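Acyl-coenzyme A thioesterase THEM4 (Rhodococcus sp., PDB 2OV9) is a thioesterase-superfamily protein that probably hydrolyses fatty acyl-coenzyme A thioesters to free fatty acid and coenzyme A. Local coordinates at the interface of chains A and B. Coordinates in Å, arbitrary orientation; residue numbers count along the deposited sequence, not the author numbering. Chains: chain A/B, Hypothetical protein.

Contact 1: the interface of chains A and B. Residues chain A 88, 90, 95-96; chain B 41-42, 121.
A:Asn96, in a loop of chain A, reaches B:Pro121 in the 3-10 turn 120-122 of chain B, and its side chain carries this contact. Its CB packs on the methyl CD2 of B:Leu42, 3.8 Å away. CG lies anti to the backbone N (chi1 -170°), a turn that carries the amide past the leucine toward B:Pro121, while the other methyl, CD1 of B:Leu42, sits 3.9 Å from CG. The amide oxygen OD1 has CB of B:Pro121 at 4.1 Å, a loose contact. At the tip, ND2 gives a nearly straight hydrogen bond to the carbonyl O of B:Pro121 at 2.8 Å, and a second one within its own chain to the carbonyl O of A:His88 at 3.1 Å. Both acceptors lie in the amide plane, so the two bonds together fix the rotation of the amide. An aspartate here would probably leave both carbonyls without their donor and set oxygen against oxygen, freeing the A:His88 loop to move from the 3-10 turn. The same carbonyl of B:Pro121 is flanked by the ring of A:Pro90, whose CB is 3.2 Å from that O. Beside the amide, B:Leu42, near the end of helix 26-43, sets CD2 against the carbonyl O of A:Glu95 at 3.5 Å. In the deposited dimer the patch probably couples the helical part of one subunit to the thioesterase part through a loop of the other.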
# COMPACT_ATOMS: atom_id res chain seq x y z
N HIS A 88 -5.42 -0.30 -12.92
CA HIS A 88 -5.00 1.00 -12.38
C HIS A 88 -4.59 0.91 -10.92
O HIS A 88 -4.14 1.91 -10.35
CB HIS A 88 -6.14 2.01 -12.50
CG HIS A 88 -7.36 1.59 -11.75
ND1 HIS A 88 -8.40 0.90 -12.36
CD2 HIS A 88 -7.70 1.71 -10.45
CE1 HIS A 88 -9.32 0.63 -11.45
NE2 HIS A 88 -8.93 1.12 -10.29
N PRO A 90 -3.01 -0.21 -7.11
CA PRO A 90 -1.69 -0.17 -6.51
C PRO A 90 -1.11 -1.55 -6.17
O PRO A 90 -0.12 -1.63 -5.42
CB PRO A 90 -1.91 0.68 -5.25
CG PRO A 90 -3.32 0.40 -4.85
CD PRO A 90 -4.06 0.21 -6.16
N GLU A 95 1.03 0.98 -14.85
CA GLU A 95 1.37 2.39 -14.82
C GLU A 95 1.29 3.02 -13.42
O GLU A 95 1.47 4.22 -13.29
CB GLU A 95 0.49 3.16 -15.80
CG GLU A 95 0.78 2.84 -17.25
CD GLU A 95 -0.48 2.63 -18.03
OE1 GLU A 95 -1.57 2.79 -17.45
OE2 GLU A 95 -0.39 2.30 -19.24
N ASN A 96 1.08 2.18 -12.41
CA ASN A 96 1.00 2.62 -11.02
C ASN A 96 2.30 2.27 -10.31
O ASN A 96 2.57 1.11 -10.02
CB ASN A 96 -0.23 2.00 -10.32
CG ASN A 96 -0.50 2.61 -8.96
OD1 ASN A 96 0.42 3.02 -8.26
ND2 ASN A 96 -1.78 2.63 -8.55
N LEU B 41 1.85 10.17 -13.76
CA LEU B 41 1.96 9.01 -14.66
C LEU B 41 0.63 8.31 -14.85
O LEU B 41 0.35 7.80 -15.93
CB LEU B 41 3.00 8.00 -14.12
CG LEU B 41 4.50 8.24 -14.40
CD1 LEU B 41 5.40 7.29 -13.54
CD2 LEU B 41 4.81 8.04 -15.86
N LEU B 42 -0.20 8.30 -13.81
CA LEU B 42 -1.51 7.63 -13.92
C LEU B 42 -2.54 8.45 -14.68
O LEU B 42 -3.57 7.93 -15.12
CB LEU B 42 -2.04 7.27 -12.53
CG LEU B 42 -1.36 6.07 -11.88
CD1 LEU B 42 -1.50 6.10 -10.37
CD2 LEU B 42 -1.90 4.74 -12.44
N PRO B 121 -3.24 7.11 -7.16
CA PRO B 121 -2.48 5.85 -7.02
C PRO B 121 -3.09 4.86 -6.05
O PRO B 121 -2.82 3.64 -6.16
CB PRO B 121 -1.12 6.33 -6.49
CG PRO B 121 -0.97 7.67 -7.07
CD PRO B 121 -2.36 8.27 -6.88

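Contact 2: the interface of chains A and B. Residues chain A 80, 89-90, 136, 139-140; chain B 123-125, 130, 132.
B:His130 pushes its imidazole into chain A, between the indole of A:Trp80 and helix 131-148, and loses more surface than any other residue of the patch. This is the probable active site, built at the subunit interface: B:His130 and B:Gly132 belong to the His-Gly-Gly motif, and A:Asp139 is likely to be the catalytic acid. CG of B:His130 is anti to the backbone N (chi1 -164°), which swings the ring toward chain A, with NE2 facing A:His140 and ND1 left beside its own B:Gly132. NE2 and ND1 of A:His140 share a hydrogen bond of 2.8 Å whose direction is not settled. The backbone N of B:Gly132 donates to ND1 of B:His130 at 2.9 Å, in the ring plane, so both nitrogens are held and the rotation is fixed. CD1 of A:Leu136 lies over one face, toward the rim. A:Asp139 comes tip to tip, carboxylate and ring planes 68° apart, while OD2 of A:Asp89 lies 3.2 Å above the A:His140 ring. A:Trp80 meets B:His130 edge to face, the planes 89° apart. The indole rim packs on the backbone of B:Gly124, CZ3 to its C at 3.4 Å, and CE3 touches CG of B:Pro125. In the fold, 131-148 is the central helix of the hot-dog; its two copies face each other across the dimer here, B:His130 immediately preceding its own.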
# COMPACT_ATOMS: atom_id res chain seq x y z
N TRP A 80 -15.00 -4.79 -9.01
CA TRP A 80 -15.91 -5.17 -7.93
C TRP A 80 -17.37 -5.09 -8.37
O TRP A 80 -18.27 -5.55 -7.66
CB TRP A 80 -15.62 -4.32 -6.68
CG TRP A 80 -14.25 -4.61 -6.13
CD1 TRP A 80 -13.92 -5.59 -5.23
CD2 TRP A 80 -13.02 -3.97 -6.49
NE1 TRP A 80 -12.56 -5.58 -4.99
CE2 TRP A 80 -11.99 -4.60 -5.75
CE3 TRP A 80 -12.68 -2.91 -7.35
CZ2 TRP A 80 -10.64 -4.19 -5.84
CZ3 TRP A 80 -11.35 -2.53 -7.45
CH2 TRP A 80 -10.35 -3.17 -6.70
N ASP A 89 -4.74 -0.28 -10.34
CA ASP A 89 -4.65 -0.46 -8.90
C ASP A 89 -3.20 -0.50 -8.41
O ASP A 89 -2.27 -0.73 -9.18
CB ASP A 89 -5.31 -1.77 -8.49
CG ASP A 89 -4.58 -2.94 -9.08
OD1 ASP A 89 -4.77 -3.20 -10.29
OD2 ASP A 89 -3.81 -3.58 -8.33
N PRO A 90 -3.01 -0.21 -7.11
CA PRO A 90 -1.69 -0.17 -6.51
C PRO A 90 -1.11 -1.55 -6.17
O PRO A 90 -0.12 -1.63 -5.42
CB PRO A 90 -1.91 0.68 -5.25
CG PRO A 90 -3.32 0.40 -4.85
CD PRO A 90 -4.06 0.21 -6.16
N LEU A 136 -3.09 -5.69 1.87
CA LEU A 136 -3.39 -5.04 0.59
C LEU A 136 -3.29 -6.03 -0.55
O LEU A 136 -4.21 -6.18 -1.35
CB LEU A 136 -2.39 -3.88 0.35
CG LEU A 136 -2.29 -3.28 -1.05
CD1 LEU A 136 -3.63 -2.68 -1.50
CD2 LEU A 136 -1.18 -2.24 -1.12
N ASP A 139 -6.03 -8.69 -0.35
CA ASP A 139 -7.32 -8.12 -0.67
C ASP A 139 -7.50 -8.08 -2.19
O ASP A 139 -8.54 -8.51 -2.71
CB ASP A 139 -7.43 -6.72 -0.06
CG ASP A 139 -8.76 -6.01 -0.43
OD1 ASP A 139 -9.78 -6.20 0.26
OD2 ASP A 139 -8.80 -5.25 -1.39
N HIS A 140 -6.51 -7.55 -2.91
CA HIS A 140 -6.64 -7.48 -4.35
C HIS A 140 -6.69 -8.86 -4.99
O HIS A 140 -7.51 -9.12 -5.88
CB HIS A 140 -5.53 -6.65 -4.98
CG HIS A 140 -5.82 -6.25 -6.39
ND1 HIS A 140 -6.64 -5.19 -6.70
CD2 HIS A 140 -5.43 -6.79 -7.57
CE1 HIS A 140 -6.74 -5.08 -8.01
NE2 HIS A 140 -6.01 -6.04 -8.56
N GLN B 123 -6.28 4.22 -5.69
CA GLN B 123 -7.62 3.91 -6.23
C GLN B 123 -7.87 2.42 -6.42
O GLN B 123 -6.99 1.69 -6.90
CB GLN B 123 -7.79 4.60 -7.58
CG GLN B 123 -9.19 4.48 -8.27
CD GLN B 123 -9.34 5.52 -9.38
OE1 GLN B 123 -8.44 5.72 -10.19
NE2 GLN B 123 -10.48 6.20 -9.41
N GLY B 124 -9.06 1.97 -6.01
CA GLY B 124 -9.58 0.62 -6.33
C GLY B 124 -10.84 0.81 -7.18
O GLY B 124 -10.74 0.99 -8.38
N PRO B 125 -12.02 0.84 -6.55
CA PRO B 125 -13.21 1.16 -7.35
C PRO B 125 -13.12 2.61 -7.84
O PRO B 125 -12.58 3.46 -7.14
CB PRO B 125 -14.36 0.97 -6.35
CG PRO B 125 -13.79 0.07 -5.26
CD PRO B 125 -12.37 0.60 -5.14
N HIS B 130 -8.84 1.96 -2.70
CA HIS B 130 -8.76 0.50 -2.70
C HIS B 130 -8.99 -0.08 -1.29
O HIS B 130 -8.35 0.35 -0.32
CB HIS B 130 -7.39 0.10 -3.23
CG HIS B 130 -7.28 -1.32 -3.65
ND1 HIS B 130 -7.39 -2.37 -2.76
CD2 HIS B 130 -7.04 -1.88 -4.86
CE1 HIS B 130 -7.25 -3.51 -3.41
NE2 HIS B 130 -7.02 -3.24 -4.68
N GLY B 132 -7.93 -2.59 0.03
CA GLY B 132 -6.61 -3.06 0.55
C GLY B 132 -5.77 -1.91 1.10
O GLY B 132 -5.00 -2.09 2.05

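Contact 3: the interface of chains A and B. Residues chain A 58-59, 61-63, 65-66; chain B 33, 36-37, 40.
B:Arg36 and A:Glu66 meet side-on across two helices in a bidentate salt bridge. NH2 of the arginine donates to the carboxylate oxygen OE1 at 2.7 Å, and NE donates to OE2 at 2.8 Å. Both bonds are close to straight, and both oxygens are met on their syn sides, though the guanidinium and carboxylate planes are turned 29° apart. The arginine gets there as a stretched chain, CG anti to the backbone N (chi1 -176°) and extended on to NE, lying over A:Ala62, whose CB is 3.5 Å from CD. Beyond the salt bridge, the amide ND2 of A:Asn59 stands at the guanidinium edge, 3.0 Å from NH1. As modelled, this sets two NH2 groups against each other, so a bond there is doubtful; a flipped amide, oxygen and nitrogen exchanged, might turn an acceptor to NH1. Farther out, water 1 bridges OE2 of A:Glu66, 2.6 Å away, to the backbone O of B:Arg36. Water 2 links the backbone O of A:Leu65 to that of B:Ala40. The small alanines of chain B probably let the helices come this close: CB of B:Ala33 is tight against CB of A:Leu58 at 3.4 Å, and CB of B:Ala40 touches CB of A:Leu65. Between them CG2 of B:Val37 rests on the carbonyl O of A:Leu58. In the deposited dimer this apolar packing and charged clasp likely hold the N-terminal helices of the two subunits together, 51-67 against 26-43.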
# COMPACT_ATOMS: atom_id res chain seq x y z
N LEU A 58 12.71 16.11 -10.98
CA LEU A 58 11.49 15.31 -10.77
C LEU A 58 10.25 16.21 -10.91
O LEU A 58 9.25 15.82 -11.51
CB LEU A 58 11.54 14.60 -9.42
CG LEU A 58 12.56 13.46 -9.33
CD1 LEU A 58 12.79 13.10 -7.86
CD2 LEU A 58 12.07 12.24 -10.09
N ASN A 59 10.34 17.40 -10.35
CA ASN A 59 9.28 18.38 -10.52
C ASN A 59 9.08 18.79 -11.98
O ASN A 59 7.93 18.98 -12.43
CB ASN A 59 9.54 19.60 -9.63
CG ASN A 59 9.08 19.38 -8.20
OD1 ASN A 59 9.79 19.69 -7.23
ND2 ASN A 59 7.91 18.81 -8.06
N ILE A 61 9.87 16.93 -14.63
CA ILE A 61 9.23 15.76 -15.23
C ILE A 61 7.73 15.71 -14.91
O ILE A 61 6.89 15.47 -15.79
CB ILE A 61 9.95 14.46 -14.79
CG1 ILE A 61 11.36 14.39 -15.38
CG2 ILE A 61 9.15 13.25 -15.17
CD1 ILE A 61 12.28 13.30 -14.70
N ALA A 62 7.38 15.96 -13.66
CA ALA A 62 5.99 15.88 -13.25
C ALA A 62 5.20 16.93 -14.01
O ALA A 62 4.13 16.63 -14.56
CB ALA A 62 5.87 16.06 -11.75
N GLY A 63 5.74 18.15 -14.09
CA GLY A 63 5.10 19.22 -14.87
C GLY A 63 4.85 18.76 -16.31
O GLY A 63 3.75 18.94 -16.84
N LEU A 65 4.56 15.64 -17.54
CA LEU A 65 3.49 14.62 -17.50
C LEU A 65 2.10 15.21 -17.26
O LEU A 65 1.12 14.81 -17.90
CB LEU A 65 3.83 13.55 -16.46
CG LEU A 65 5.11 12.75 -16.73
CD1 LEU A 65 5.40 11.80 -15.56
CD2 LEU A 65 4.98 11.93 -17.99
N GLU A 66 2.03 16.18 -16.37
CA GLU A 66 0.80 16.91 -16.08
C GLU A 66 0.27 17.68 -17.28
O GLU A 66 -0.94 17.69 -17.52
CB GLU A 66 1.01 17.87 -14.91
CG GLU A 66 1.11 17.16 -13.56
CD GLU A 66 1.79 18.01 -12.49
OE1 GLU A 66 2.07 19.20 -12.74
OE2 GLU A 66 2.07 17.47 -11.40
N ALA B 33 8.52 15.23 -4.81
CA ALA B 33 8.54 15.36 -6.26
C ALA B 33 8.28 14.01 -6.92
O ALA B 33 7.52 13.93 -7.90
CB ALA B 33 9.86 15.93 -6.71
N ARG B 36 4.71 13.21 -6.81
CA ARG B 36 4.01 14.02 -7.81
C ARG B 36 4.12 13.35 -9.20
O ARG B 36 3.17 13.36 -9.98
CB ARG B 36 4.61 15.43 -7.82
CG ARG B 36 3.93 16.38 -8.73
CD ARG B 36 4.74 17.66 -8.89
NE ARG B 36 4.18 18.48 -9.95
CZ ARG B 36 4.70 19.63 -10.35
NH1 ARG B 36 5.82 20.11 -9.77
NH2 ARG B 36 4.11 20.32 -11.33
N VAL B 37 5.29 12.80 -9.48
CA VAL B 37 5.53 12.01 -10.70
C VAL B 37 4.63 10.75 -10.75
O VAL B 37 4.01 10.48 -11.80
CB VAL B 37 7.03 11.58 -10.82
CG1 VAL B 37 7.21 10.52 -11.90
CG2 VAL B 37 7.95 12.78 -11.06
N ALA B 40 1.14 11.79 -11.56
CA ALA B 40 1.02 12.30 -12.94
C ALA B 40 1.04 11.20 -14.00
O ALA B 40 0.34 11.30 -15.01
CB ALA B 40 2.12 13.34 -13.23
O HOH W 1 1.30 15.22 -10.30
O HOH W 2 -0.74 13.74 -15.57

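Contact 1 lies between the other two, its C-alpha centre about 12 Å from that of contact 2 and 13 Å from that of contact 3, while contacts 2 and 3 are about 24 Å apart. A:Pro90 belongs to contacts 1 and 2, and helix 26-43 of chain B serves both contacts 1 and 3. The three therefore form a run from the helix 131-148 region up to the paired N-terminal helices. Because the interface is two-fold symmetric, each has a twin with the chains exchanged, so in the deposited dimer the helical parts and the thioesterase parts are both engaged in pairing.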